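Putative phophotriesterase (PDB 3RHG) probably hydrolyses ester bonds as a zinc-binding member of the phosphotriesterase family of metallo-dependent hydrolases. Local coordinates at residues P22-V34 and S100-A112. Sequence-based numbering, arbitrary orientation. Where two conformers were deposited one is given.
Sequences PHEHLFNDLSGVV and SIGRDIRKLKQVA. With ZN (zinc ion), chain B.
Just beyond the HxH motif of the amidohydrolase barrel, where H23 and H25 bind a zinc ion through NE2, F27 meets the start of helix 105-115. K107 CB lies over the centre of the F27 ring, a CH-pi contact 3.7 Å from the centroid, while L108 CD2 and V111 CG2 lie at the ring edge, near its plane, the latter 3.6 Å from F27 CZ. A flat aromatic suits this place, offering its face to K107 and its edge to L108 and, a turn later, V111. With CG anti to its carbonyl carbon (chi1 -58°), F27 can reach along the helix while its CB stays 3.8 Å from D104 CB. D104 is the N-cap: OD1 accepts from K107 N, and OD2 forms a salt bridge with K107 NZ at 3.1 Å, drawing the lysine's charged end away from the ring. Water links F27 O to D104 N. Farther along, D29 N donates to I101 O (3.0 Å, 158°), and G102, without a side chain and with positive phi, lets its CA come within 4.0 Å of D29 N. L26 CB packs on L108 CD2. Helix 74-86 adds V77 against F27 and I74 and L81 against V111, while L108 reaches V119 and A121 of strand 118-123.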
# COMPACT_ATOMS: atom_id res chain seq x y z
N PRO A 22 20.62 -5.65 5.28
CA PRO A 22 21.69 -4.66 5.54
C PRO A 22 21.24 -3.31 6.07
O PRO A 22 22.10 -2.47 6.40
CB PRO A 22 22.36 -4.50 4.16
CG PRO A 22 21.20 -4.72 3.20
CD PRO A 22 20.35 -5.82 3.85
N HIS A 23 19.94 -3.05 6.11
CA HIS A 23 19.52 -1.73 6.62
C HIS A 23 18.16 -1.80 7.31
O HIS A 23 17.12 -1.77 6.64
CB HIS A 23 19.47 -0.66 5.50
CG HIS A 23 19.17 0.73 6.02
ND1 HIS A 23 20.07 1.77 5.96
CD2 HIS A 23 18.05 1.23 6.60
CE1 HIS A 23 19.52 2.86 6.48
NE2 HIS A 23 18.30 2.56 6.89
N GLU A 24 18.19 -1.91 8.63
CA GLU A 24 16.96 -2.01 9.43
C GLU A 24 17.16 -1.19 10.69
O GLU A 24 18.27 -0.76 10.98
CB GLU A 24 16.69 -3.49 9.81
CG GLU A 24 16.62 -4.42 8.62
CD GLU A 24 15.44 -4.13 7.73
OE1 GLU A 24 14.46 -3.45 8.16
OE2 GLU A 24 15.48 -4.59 6.57
N HIS A 25 16.09 -0.97 11.45
CA HIS A 25 16.23 -0.43 12.80
C HIS A 25 15.53 -1.34 13.77
O HIS A 25 14.32 -1.50 13.69
CB HIS A 25 15.72 1.01 12.89
CG HIS A 25 16.39 1.90 11.90
ND1 HIS A 25 17.57 2.55 12.17
CD2 HIS A 25 16.10 2.17 10.60
CE1 HIS A 25 17.96 3.22 11.10
NE2 HIS A 25 17.08 3.01 10.13
N LEU A 26 16.30 -1.99 14.64
CA LEU A 26 15.71 -2.81 15.70
C LEU A 26 15.25 -1.93 16.86
O LEU A 26 14.12 -2.08 17.32
CB LEU A 26 16.69 -3.88 16.21
CG LEU A 26 16.78 -5.11 15.29
CD1 LEU A 26 17.27 -4.69 13.89
CD2 LEU A 26 17.67 -6.21 15.90
N PHE A 27 16.14 -1.05 17.32
CA PHE A 27 15.87 -0.14 18.43
C PHE A 27 16.21 1.28 18.00
O PHE A 27 17.36 1.60 17.65
CB PHE A 27 16.65 -0.54 19.68
CG PHE A 27 16.35 -1.95 20.13
CD1 PHE A 27 15.17 -2.23 20.82
CD2 PHE A 27 17.22 -3.00 19.84
CE1 PHE A 27 14.86 -3.52 21.21
CE2 PHE A 27 16.91 -4.30 20.23
CZ PHE A 27 15.73 -4.56 20.92
N ASN A 28 15.18 2.12 17.96
CA ASN A 28 15.32 3.51 17.64
C ASN A 28 14.20 4.26 18.35
O ASN A 28 13.22 3.66 18.77
CB ASN A 28 15.31 3.76 16.12
CG ASN A 28 13.95 3.45 15.46
OD1 ASN A 28 13.28 2.46 15.80
ND2 ASN A 28 13.55 4.29 14.53
N ASP A 29 14.36 5.56 18.50
CA ASP A 29 13.42 6.34 19.29
C ASP A 29 13.38 7.68 18.60
O ASP A 29 14.41 8.36 18.52
CB ASP A 29 13.94 6.47 20.74
CG ASP A 29 12.94 7.17 21.67
OD1 ASP A 29 11.93 7.72 21.18
OD2 ASP A 29 13.17 7.17 22.89
N LEU A 30 12.22 8.05 18.06
CA LEU A 30 12.05 9.34 17.41
C LEU A 30 11.15 10.25 18.24
O LEU A 30 10.46 11.13 17.71
CB LEU A 30 11.47 9.15 16.01
CG LEU A 30 12.29 8.18 15.16
CD1 LEU A 30 11.59 7.88 13.86
CD2 LEU A 30 13.71 8.71 14.92
N SER A 31 11.16 10.03 19.55
CA SER A 31 10.29 10.77 20.48
C SER A 31 10.50 12.27 20.52
O SER A 31 9.62 13.00 20.98
CB SER A 31 10.49 10.23 21.89
OG SER A 31 9.85 8.99 22.04
N GLY A 32 11.66 12.74 20.08
CA GLY A 32 11.96 14.17 20.13
C GLY A 32 11.45 14.95 18.93
O GLY A 32 11.58 16.18 18.87
N VAL A 33 10.85 14.23 17.97
CA VAL A 33 10.38 14.83 16.72
C VAL A 33 8.97 14.37 16.32
O VAL A 33 8.66 14.28 15.12
CB VAL A 33 11.36 14.54 15.55
CG1 VAL A 33 12.68 15.32 15.74
CG2 VAL A 33 11.63 13.01 15.41
N VAL A 34 8.11 14.08 17.29
CA VAL A 34 6.72 13.79 16.97
C VAL A 34 6.10 15.05 16.35
O VAL A 34 6.19 16.13 16.91
CB VAL A 34 5.92 13.33 18.22
CG1 VAL A 34 4.45 13.10 17.87
CG2 VAL A 34 6.55 12.06 18.82
N SER A 100 21.33 10.20 18.83
CA SER A 100 20.31 11.20 18.47
C SER A 100 19.02 10.54 17.97
O SER A 100 17.94 11.18 17.99
CB SER A 100 20.83 12.14 17.38
OG SER A 100 20.85 11.45 16.13
N ILE A 101 19.13 9.28 17.53
CA ILE A 101 17.97 8.52 17.07
C ILE A 101 17.73 7.24 17.90
O ILE A 101 17.04 6.29 17.47
CB ILE A 101 18.00 8.26 15.54
CG1 ILE A 101 19.38 7.83 15.05
CG2 ILE A 101 17.57 9.52 14.79
CD1 ILE A 101 19.34 7.22 13.63
N GLY A 102 18.30 7.22 19.09
CA GLY A 102 17.94 6.22 20.08
C GLY A 102 18.65 4.89 19.97
O GLY A 102 18.09 3.87 20.36
N ARG A 103 19.87 4.88 19.45
CA ARG A 103 20.63 3.63 19.38
C ARG A 103 20.63 2.95 20.75
O ARG A 103 20.84 3.63 21.76
CB ARG A 103 22.08 3.91 18.94
CG ARG A 103 22.91 2.64 18.85
CD ARG A 103 24.33 2.92 18.36
NE ARG A 103 24.97 3.94 19.17
CZ ARG A 103 26.17 4.45 18.92
NH1 ARG A 103 26.89 3.99 17.89
NH2 ARG A 103 26.64 5.43 19.71
N ASP A 104 20.42 1.63 20.79
CA ASP A 104 20.40 0.88 22.07
C ASP A 104 21.30 -0.34 21.99
O ASP A 104 20.82 -1.44 21.73
CB ASP A 104 18.98 0.45 22.46
CG ASP A 104 18.87 0.04 23.92
OD1 ASP A 104 19.87 -0.46 24.49
OD2 ASP A 104 17.78 0.24 24.52
N ILE A 105 22.59 -0.14 22.22
CA ILE A 105 23.58 -1.19 21.99
C ILE A 105 23.36 -2.38 22.92
O ILE A 105 23.54 -3.54 22.52
CB ILE A 105 25.03 -0.62 22.11
CG1 ILE A 105 26.04 -1.60 21.53
CG2 ILE A 105 25.37 -0.23 23.54
CD1 ILE A 105 25.80 -1.91 20.03
N ARG A 106 22.91 -2.11 24.15
CA ARG A 106 22.70 -3.21 25.10
C ARG A 106 21.54 -4.11 24.69
O ARG A 106 21.65 -5.35 24.76
CB ARG A 106 22.55 -2.70 26.54
CG ARG A 106 23.83 -2.10 27.11
CD ARG A 106 23.54 -1.31 28.39
NE ARG A 106 24.72 -0.62 28.91
CZ ARG A 106 25.17 0.55 28.46
NH1 ARG A 106 24.55 1.17 27.46
NH2 ARG A 106 26.26 1.09 29.00
N LYS A 107 20.45 -3.51 24.22
CA LYS A 107 19.35 -4.33 23.71
C LYS A 107 19.69 -5.09 22.42
O LYS A 107 19.21 -6.21 22.21
CB LYS A 107 18.06 -3.52 23.56
CG LYS A 107 17.45 -3.17 24.92
CD LYS A 107 16.13 -2.44 24.81
CE LYS A 107 15.61 -2.05 26.20
NZ LYS A 107 16.51 -1.11 26.96
N LEU A 108 20.53 -4.49 21.55
CA LEU A 108 20.97 -5.19 20.35
C LEU A 108 21.70 -6.48 20.75
O LEU A 108 21.45 -7.54 20.18
CB LEU A 108 21.87 -4.30 19.48
CG LEU A 108 21.16 -3.14 18.75
CD1 LEU A 108 22.20 -2.23 18.10
CD2 LEU A 108 20.15 -3.63 17.72
N LYS A 109 22.61 -6.39 21.72
CA LYS A 109 23.31 -7.58 22.23
C LYS A 109 22.33 -8.61 22.81
O LYS A 109 22.46 -9.82 22.58
CB LYS A 109 24.34 -7.19 23.28
CG LYS A 109 24.91 -8.37 24.07
CD LYS A 109 26.04 -7.90 24.97
CE LYS A 109 26.82 -9.08 25.56
NZ LYS A 109 26.26 -9.52 26.86
N GLN A 110 21.37 -8.13 23.59
CA GLN A 110 20.38 -9.02 24.20
C GLN A 110 19.62 -9.80 23.13
O GLN A 110 19.38 -11.01 23.27
CB GLN A 110 19.39 -8.22 25.07
CG GLN A 110 19.97 -7.74 26.40
CD GLN A 110 19.18 -6.58 27.00
OE1 GLN A 110 17.96 -6.57 26.98
NE2 GLN A 110 19.89 -5.61 27.54
N VAL A 111 19.23 -9.11 22.07
CA VAL A 111 18.51 -9.78 20.98
C VAL A 111 19.37 -10.84 20.28
O VAL A 111 18.91 -11.94 19.97
CB VAL A 111 18.00 -8.74 19.95
CG1 VAL A 111 17.58 -9.44 18.65
CG2 VAL A 111 16.86 -7.95 20.56
N ALA A 112 20.62 -10.49 20.02
CA ALA A 112 21.54 -11.43 19.40
C ALA A 112 21.64 -12.70 20.24
O ALA A 112 21.59 -13.82 19.73
CB ALA A 112 22.92 -10.79 19.22
ZN ZN B . 17.23 3.67 8.25
O HOH W 1 19.74 0.50 18.15
O HOH W 2 15.02 11.14 18.42